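Local atomic coordinates of uncharacterized protein YPL067C (Saccharomyces cerevisiae, PDB entry 5KCI), a protein that is of unknown molecular function, a cytoplasmic yeast protein of the DUF3605 family, possibly linked to histidine triad amyloid toxicity. Residues 99-103 / 172-176; 132-138 / 195-199. One frame throughout, in Å; residues are numbered along the deposited sequence.

In the fold
The core of the chain is an antiparallel sheet ordered 87-91, 102-109, 165-172, 149-152. Contact 1 sits at the end of its two inner strands, where 102-109 begins and 165-172 runs out; contact 2 ties the C-terminal end of helix 120-135 to the chain's C-terminal tail. Their segments alternate in sequence, and helix 180-193 spans the gap between 172-176 and 195-199. The contacts do not touch: their centres lie 22 Å apart and their nearest atoms about 10 Å. A bound zinc ion is about 9 Å from the side chain of Phe-195 in contact 2, so the tail passes near the metal without Phe-195 binding it.

Contact 1 of 2, residues 99-103 / 172-176; sequences EPGVV and FFPRE
A type II beta turn, Glu-99 to Val-102, leads into strand 102-109 of the antiparallel sheet and meets the end of strand 165-172. The turn is closed by Val-102 N to Glu-99 O at 3.1 Å. Val-102 and Phe-172 form a non-hydrogen-bonded pair, CA to CA 4.4 Å; one step on, Gly-101 faces Phe-173 (CA to CA 4.7 Å), and Phe-173 N donates to Gly-101 O at 2.8 Å and 162°. Phe-172, the most covered residue, has chi1 t, which brings its ring edge up to the turn: CD1 is 3.4 Å from Val-102 CG2, and Pro-100 O reaches the ring edge, 3.7 Å from CE1. Trp-19 stacks on this ring, and its backbone N is hydrogen-bonded by Glu-99 OE2. Gly-101 comes next, with phi/psi of 101/-19; a CB there would clash with Phe-173 O, and its CA instead makes a CA-H...O contact to that oxygen at 3.3 Å. The CA-to-CB bond of Phe-173 runs sideways, and with chi1 m its CD1 lies 3.7 Å from Val-103 CG2; both side chains pack on Val-183 and Val-187 of helix 180-193. Arg-175, chi1 and chi2 both m, folds back with one guanidinium face over Pro-100 CA and Gly-101 N. A water accepts from Gly-101 N at 3.1 Å and, weakly, from Arg-175 NH2 at 3.5 Å.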
ATOM      1  N   GLU A  99       8.147 -10.308   9.742  1.00 34.93           N
ATOM      2  CA  GLU A  99       8.465 -10.524  11.148  1.00 35.22           C
ATOM      3  C   GLU A  99       7.530  -9.689  12.026  1.00 35.65           C
ATOM      4  O   GLU A  99       6.964  -8.689  11.578  1.00 32.52           O
ATOM      5  CB  GLU A  99       9.928 -10.194  11.420  1.00 37.15           C
ATOM      6  CG  GLU A  99      10.336  -8.719  11.268  1.00 32.97           C
ATOM      7  CD  GLU A  99      11.715  -8.431  11.810  1.00 39.49           C
ATOM      8  OE1 GLU A  99      11.992  -8.826  12.967  1.00 36.90           O
ATOM      9  OE2 GLU A  99      12.522  -7.788  11.105  1.00 30.25           O
ATOM     10  N   PRO A 100       7.351 -10.077  13.290  1.00 38.77           N
ATOM     11  CA  PRO A 100       6.513  -9.273  14.179  1.00 37.71           C
ATOM     12  C   PRO A 100       6.943  -7.818  14.135  1.00 31.35           C
ATOM     13  O   PRO A 100       8.134  -7.505  14.079  1.00 33.08           O
ATOM     14  CB  PRO A 100       6.762  -9.889  15.564  1.00 49.54           C
ATOM     15  CG  PRO A 100       7.191 -11.255  15.297  1.00 45.03           C
ATOM     16  CD  PRO A 100       7.952 -11.223  13.996  1.00 36.94           C
ATOM     17  N   GLY A 101       5.966  -6.930  14.132  1.00 28.00           N
ATOM     18  CA  GLY A 101       6.218  -5.511  14.153  1.00 32.33           C
ATOM     19  C   GLY A 101       6.079  -4.862  12.798  1.00 31.68           C
ATOM     20  O   GLY A 101       5.890  -3.641  12.721  1.00 30.73           O
ATOM     21  N   VAL A 102       6.140  -5.661  11.733  1.00 26.78           N
ATOM     22  CA  VAL A 102       5.903  -5.148  10.383  1.00 23.88           C
ATOM     23  C   VAL A 102       4.409  -5.116  10.103  1.00 26.79           C
ATOM     24  O   VAL A 102       3.725  -6.146  10.142  1.00 30.52           O
ATOM     25  CB  VAL A 102       6.641  -5.992   9.340  1.00 26.06           C
ATOM     26  CG1 VAL A 102       6.324  -5.455   7.925  1.00 27.72           C
ATOM     27  CG2 VAL A 102       8.142  -5.943   9.594  1.00 25.67           C
ATOM     28  N   VAL A 103       3.913  -3.932   9.756  1.00 27.81           N
ATOM     29  CA  VAL A 103       2.507  -3.677   9.517  1.00 24.67           C
ATOM     30  C   VAL A 103       2.350  -3.539   8.016  1.00 26.62           C
ATOM     31  O   VAL A 103       3.120  -2.812   7.386  1.00 26.99           O
ATOM     32  CB  VAL A 103       2.060  -2.403  10.240  1.00 28.23           C
ATOM     33  CG1 VAL A 103       0.663  -2.044   9.910  1.00 29.56           C
ATOM     34  CG2 VAL A 103       2.197  -2.603  11.767  1.00 37.09           C
ATOM     35  N   PHE A 172       7.643  -0.596   9.869  1.00 24.39           N
ATOM     36  CA  PHE A 172       8.282  -1.484  10.838  1.00 23.11           C
ATOM     37  C   PHE A 172       8.301  -0.815  12.209  1.00 26.58           C
ATOM     38  O   PHE A 172       8.882   0.267  12.377  1.00 22.94           O
ATOM     39  CB  PHE A 172       9.695  -1.864  10.395  1.00 28.03           C
ATOM     40  CG  PHE A 172      10.374  -2.928  11.275  1.00 22.38           C
ATOM     41  CD1 PHE A 172       9.647  -3.929  11.908  1.00 26.71           C
ATOM     42  CD2 PHE A 172      11.756  -2.943  11.396  1.00 35.27           C
ATOM     43  CE1 PHE A 172      10.283  -4.889  12.678  1.00 31.96           C
ATOM     44  CE2 PHE A 172      12.394  -3.921  12.154  1.00 35.90           C
ATOM     45  CZ  PHE A 172      11.644  -4.889  12.792  1.00 30.12           C
ATOM     46  N   PHE A 173       7.701  -1.501  13.187  1.00 24.11           N
ATOM     47  CA  PHE A 173       7.689  -1.098  14.588  1.00 24.77           C
ATOM     48  C   PHE A 173       8.447  -2.185  15.352  1.00 28.23           C
ATOM     49  O   PHE A 173       7.842  -3.166  15.783  1.00 30.43           O
ATOM     50  CB  PHE A 173       6.262  -0.961  15.118  1.00 29.77           C
ATOM     51  CG  PHE A 173       5.421   0.063  14.407  1.00 25.29           C
ATOM     52  CD1 PHE A 173       4.657  -0.291  13.318  1.00 26.67           C
ATOM     53  CD2 PHE A 173       5.347   1.354  14.859  1.00 27.25           C
ATOM     54  CE1 PHE A 173       3.858   0.622  12.709  1.00 22.58           C
ATOM     55  CE2 PHE A 173       4.556   2.271  14.254  1.00 31.01           C
ATOM     56  CZ  PHE A 173       3.809   1.907  13.144  1.00 30.69           C
ATOM     57  N   PRO A 174       9.764  -2.070  15.517  1.00 29.42           N
ATOM     58  CA  PRO A 174      10.506  -3.128  16.226  1.00 27.14           C
ATOM     59  C   PRO A 174       9.950  -3.380  17.626  1.00 27.56           C
ATOM     60  O   PRO A 174       9.493  -2.468  18.309  1.00 31.68           O
ATOM     61  CB  PRO A 174      11.940  -2.589  16.282  1.00 27.68           C
ATOM     62  CG  PRO A 174      12.007  -1.566  15.148  1.00 31.08           C
ATOM     63  CD  PRO A 174      10.627  -0.948  15.143  1.00 29.79           C
ATOM     64  N   ARG A 175       9.959  -4.647  18.017  1.00 33.65           N
ATOM     65  CA  ARG A 175       9.382  -5.036  19.306  1.00 33.69           C
ATOM     66  C   ARG A 175      10.137  -4.396  20.472  1.00 38.23           C
ATOM     67  O   ARG A 175       9.564  -4.188  21.553  1.00 35.41           O
ATOM     68  CB  ARG A 175       9.369  -6.559  19.403  1.00 42.92           C
ATOM     69  CG  ARG A 175       8.238  -7.222  18.618  1.00 54.29           C
ATOM     70  CD  ARG A 175       6.888  -7.037  19.298  1.00 62.53           C
ATOM     71  NE  ARG A 175       5.830  -7.801  18.636  1.00 72.15           N
ATOM     72  CZ  ARG A 175       4.863  -7.282  17.877  1.00 75.52           C
ATOM     73  NH1 ARG A 175       4.772  -5.971  17.667  1.00 74.53           N
ATOM     74  NH2 ARG A 175       3.967  -8.090  17.327  1.00 76.07           N
ATOM     75  N   GLU A 176      11.419  -4.099  20.300  1.00 31.10           N
ATOM     76  CA  GLU A 176      12.159  -3.464  21.384  1.00 32.26           C
ATOM     77  C   GLU A 176      11.898  -1.964  21.453  1.00 33.83           C
ATOM     78  O   GLU A 176      12.391  -1.311  22.376  1.00 36.63           O
ATOM     79  CB  GLU A 176      13.666  -3.769  21.272  1.00 35.83           C
ATOM     80  CG  GLU A 176      14.429  -3.046  20.170  1.00 46.35           C
ATOM     81  CD  GLU A 176      14.258  -3.661  18.769  1.00 52.35           C
ATOM     82  OE1 GLU A 176      13.427  -4.591  18.598  1.00 39.81           O
ATOM     83  OE2 GLU A 176      14.988  -3.207  17.850  1.00 46.02           O
TER
HETATM   84  O   HOH W   1       2.936  -7.519  14.079  1.00 49.45           O

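Contact 2 of 2, residues 132-138 / 195-199; sequences AFLQAQP and FEPLA
The C-terminal tail, extended and without regular secondary structure, packs across the end of helix 120-135, held by a two-hydrogen-bond match between a glutamine amide and the backbone. Phe-195 (chi1 m) points its CB toward the helix, 3.6 Å from Phe-133 CZ; the two rings lie obliquely, centroids 5.8 Å apart and planes at 83°, while Leu-134 CD2 comes within 4.2 Å of Phe-195 CE2. At Glu-196 the backbone is bound through both polar groups: its N donates to Gln-137 OE1 at 2.8 Å and its O accepts from Gln-137 NE2, also at 2.8 Å. Gln-137, with chi1 and chi2 both m, reaches back under the last helical turn to do this, and its NE2 also donates to Phe-133 O at 3.0 Å. Pro-197, its CA-to-CB bond directed away, presents CA to the edge of the Phe-133 ring, on which Phe-81 stacks. Leu-198, chi1 t and chi2 p, points toward the helix and is the most covered residue: CD2 is 3.7 Å from Ala-132 CB and CD1 4.1 Å from Ala-136 CB. Beyond it, Ala-199 O is hydrogen-bonded to Arg-129 NH1 of the same helix.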
ATOM      1  N   ALA A 132       8.072  10.928  -2.480  1.00 27.49           N
ATOM      2  CA  ALA A 132       7.787  12.244  -1.919  1.00 30.62           C
ATOM      3  C   ALA A 132       6.525  12.220  -1.076  1.00 23.49           C
ATOM      4  O   ALA A 132       6.468  12.842   0.007  1.00 26.15           O
ATOM      5  CB  ALA A 132       7.653  13.267  -3.040  1.00 28.93           C
ATOM      6  N   PHE A 133       5.517  11.489  -1.538  1.00 24.18           N
ATOM      7  CA  PHE A 133       4.261  11.399  -0.815  1.00 22.77           C
ATOM      8  C   PHE A 133       4.475  10.788   0.556  1.00 22.25           C
ATOM      9  O   PHE A 133       4.006  11.325   1.566  1.00 27.64           O
ATOM     10  CB  PHE A 133       3.259  10.554  -1.579  1.00 22.55           C
ATOM     11  CG  PHE A 133       1.942  10.391  -0.876  1.00 31.23           C
ATOM     12  CD1 PHE A 133       1.162  11.489  -0.563  1.00 35.96           C
ATOM     13  CD2 PHE A 133       1.486   9.129  -0.521  1.00 28.02           C
ATOM     14  CE1 PHE A 133      -0.072  11.331   0.090  1.00 29.40           C
ATOM     15  CE2 PHE A 133       0.263   8.964   0.105  1.00 28.41           C
ATOM     16  CZ  PHE A 133      -0.523  10.070   0.401  1.00 29.17           C
ATOM     17  N   LEU A 134       5.131   9.622   0.600  1.00 22.15           N
ATOM     18  CA  LEU A 134       5.347   8.988   1.903  1.00 20.65           C
ATOM     19  C   LEU A 134       6.292   9.812   2.776  1.00 26.98           C
ATOM     20  O   LEU A 134       6.090   9.905   3.990  1.00 26.04           O
ATOM     21  CB  LEU A 134       5.872   7.577   1.709  1.00 21.44           C
ATOM     22  CG  LEU A 134       4.941   6.641   0.951  1.00 27.61           C
ATOM     23  CD1 LEU A 134       5.633   5.343   0.703  1.00 31.90           C
ATOM     24  CD2 LEU A 134       3.628   6.436   1.748  1.00 30.61           C
ATOM     25  N   GLN A 135       7.331  10.413   2.190  1.00 28.60           N
ATOM     26  CA  GLN A 135       8.290  11.206   2.972  1.00 32.62           C
ATOM     27  C   GLN A 135       7.642  12.406   3.634  1.00 35.42           C
ATOM     28  O   GLN A 135       8.130  12.894   4.665  1.00 35.28           O
ATOM     29  CB  GLN A 135       9.438  11.708   2.087  1.00 32.87           C
ATOM     30  CG  GLN A 135      10.617  10.782   2.017  1.00 52.22           C
ATOM     31  CD  GLN A 135      11.360  10.696   3.344  1.00 50.67           C
ATOM     32  OE1 GLN A 135      11.323  11.621   4.165  1.00 54.13           O
ATOM     33  NE2 GLN A 135      12.023   9.586   3.559  1.00 52.78           N
ATOM     34  N   ALA A 136       6.563  12.914   3.059  1.00 24.57           N
ATOM     35  CA  ALA A 136       5.946  14.135   3.550  1.00 31.36           C
ATOM     36  C   ALA A 136       4.997  13.896   4.726  1.00 33.38           C
ATOM     37  O   ALA A 136       4.398  14.858   5.210  1.00 42.39           O
ATOM     38  CB  ALA A 136       5.182  14.825   2.397  1.00 30.97           C
ATOM     39  N   GLN A 137       4.849  12.647   5.204  1.00 24.34           N
ATOM     40  CA  GLN A 137       3.792  12.292   6.136  1.00 22.93           C
ATOM     41  C   GLN A 137       4.250  12.494   7.584  1.00 27.92           C
ATOM     42  O   GLN A 137       5.078  11.697   8.058  1.00 27.98           O
ATOM     43  CB  GLN A 137       3.366  10.851   5.936  1.00 26.94           C
ATOM     44  CG  GLN A 137       2.774  10.617   4.551  1.00 23.93           C
ATOM     45  CD  GLN A 137       1.581  11.481   4.279  1.00 28.51           C
ATOM     46  OE1 GLN A 137       0.782  11.759   5.168  1.00 27.18           O
ATOM     47  NE2 GLN A 137       1.433  11.910   3.013  1.00 28.98           N
ATOM     48  N   PRO A 138       3.710  13.463   8.316  1.00 40.84           N
ATOM     49  CA  PRO A 138       4.112  13.597   9.737  1.00 42.36           C
ATOM     50  C   PRO A 138       3.876  12.341  10.545  1.00 30.34           C
ATOM     51  O   PRO A 138       4.673  12.034  11.456  1.00 29.88           O
ATOM     52  CB  PRO A 138       3.238  14.751  10.252  1.00 50.16           C
ATOM     53  CG  PRO A 138       2.733  15.449   9.045  1.00 54.72           C
ATOM     54  CD  PRO A 138       2.651  14.418   7.962  1.00 46.53           C
ATOM     55  N   PHE A 195      -3.499   9.712   5.264  1.00 30.57           N
ATOM     56  CA  PHE A 195      -2.321  10.470   4.901  1.00 24.05           C
ATOM     57  C   PHE A 195      -2.709  11.870   4.426  1.00 31.34           C
ATOM     58  O   PHE A 195      -3.813  12.100   3.938  1.00 32.64           O
ATOM     59  CB  PHE A 195      -1.547   9.747   3.812  1.00 29.66           C
ATOM     60  CG  PHE A 195      -0.851   8.495   4.279  1.00 32.88           C
ATOM     61  CD1 PHE A 195      -0.318   8.401   5.566  1.00 29.62           C
ATOM     62  CD2 PHE A 195      -0.706   7.418   3.428  1.00 40.26           C
ATOM     63  CE1 PHE A 195       0.348   7.248   5.971  1.00 32.16           C
ATOM     64  CE2 PHE A 195      -0.055   6.271   3.832  1.00 42.07           C
ATOM     65  CZ  PHE A 195       0.472   6.181   5.100  1.00 31.05           C
ATOM     66  N   GLU A 196      -1.762  12.809   4.559  1.00 27.65           N
ATOM     67  CA  GLU A 196      -1.952  14.188   4.137  1.00 39.40           C
ATOM     68  C   GLU A 196      -1.549  14.367   2.673  1.00 29.53           C
ATOM     69  O   GLU A 196      -0.583  13.747   2.213  1.00 27.05           O
ATOM     70  CB  GLU A 196      -1.118  15.129   4.996  1.00 69.87           C
ATOM     71  CG  GLU A 196      -1.472  15.108   6.468  1.00 99.30           C
ATOM     72  CD  GLU A 196      -0.704  16.151   7.259  1.00119.76           C
ATOM     73  OE1 GLU A 196       0.252  16.736   6.709  1.00137.16           O
ATOM     74  OE2 GLU A 196      -1.061  16.388   8.431  1.00116.25           O
ATOM     75  N   PRO A 197      -2.260  15.217   1.941  1.00 31.99           N
ATOM     76  CA  PRO A 197      -1.987  15.357   0.504  1.00 38.37           C
ATOM     77  C   PRO A 197      -0.698  16.118   0.254  1.00 40.16           C
ATOM     78  O   PRO A 197      -0.155  16.797   1.129  1.00 30.81           O
ATOM     79  CB  PRO A 197      -3.200  16.140  -0.021  1.00 48.47           C
ATOM     80  CG  PRO A 197      -3.696  16.893   1.155  1.00 51.46           C
ATOM     81  CD  PRO A 197      -3.445  15.984   2.350  1.00 39.58           C
ATOM     82  N   LEU A 198      -0.207  15.991  -0.975  1.00 29.88           N
ATOM     83  CA  LEU A 198       1.043  16.606  -1.401  1.00 31.47           C
ATOM     84  C   LEU A 198       0.798  17.344  -2.712  1.00 31.84           C
ATOM     85  O   LEU A 198       0.314  16.752  -3.683  1.00 36.69           O
ATOM     86  CB  LEU A 198       2.138  15.552  -1.572  1.00 32.55           C
ATOM     87  CG  LEU A 198       3.507  16.090  -2.006  1.00 36.63           C
ATOM     88  CD1 LEU A 198       4.142  16.975  -0.980  1.00 36.59           C
ATOM     89  CD2 LEU A 198       4.410  14.923  -2.318  1.00 41.05           C
ATOM     90  N   ALA A 199       1.104  18.632  -2.743  0.99 39.39           N
ATOM     91  CA  ALA A 199       0.876  19.407  -3.971  0.93 54.14           C
ATOM     92  C   ALA A 199       1.720  18.841  -5.112  1.00 48.95           C
ATOM     93  O   ALA A 199       2.803  18.300  -4.866  1.00 40.50           O
ATOM     94  CB  ALA A 199       1.193  20.875  -3.756  1.00 68.16           C
TER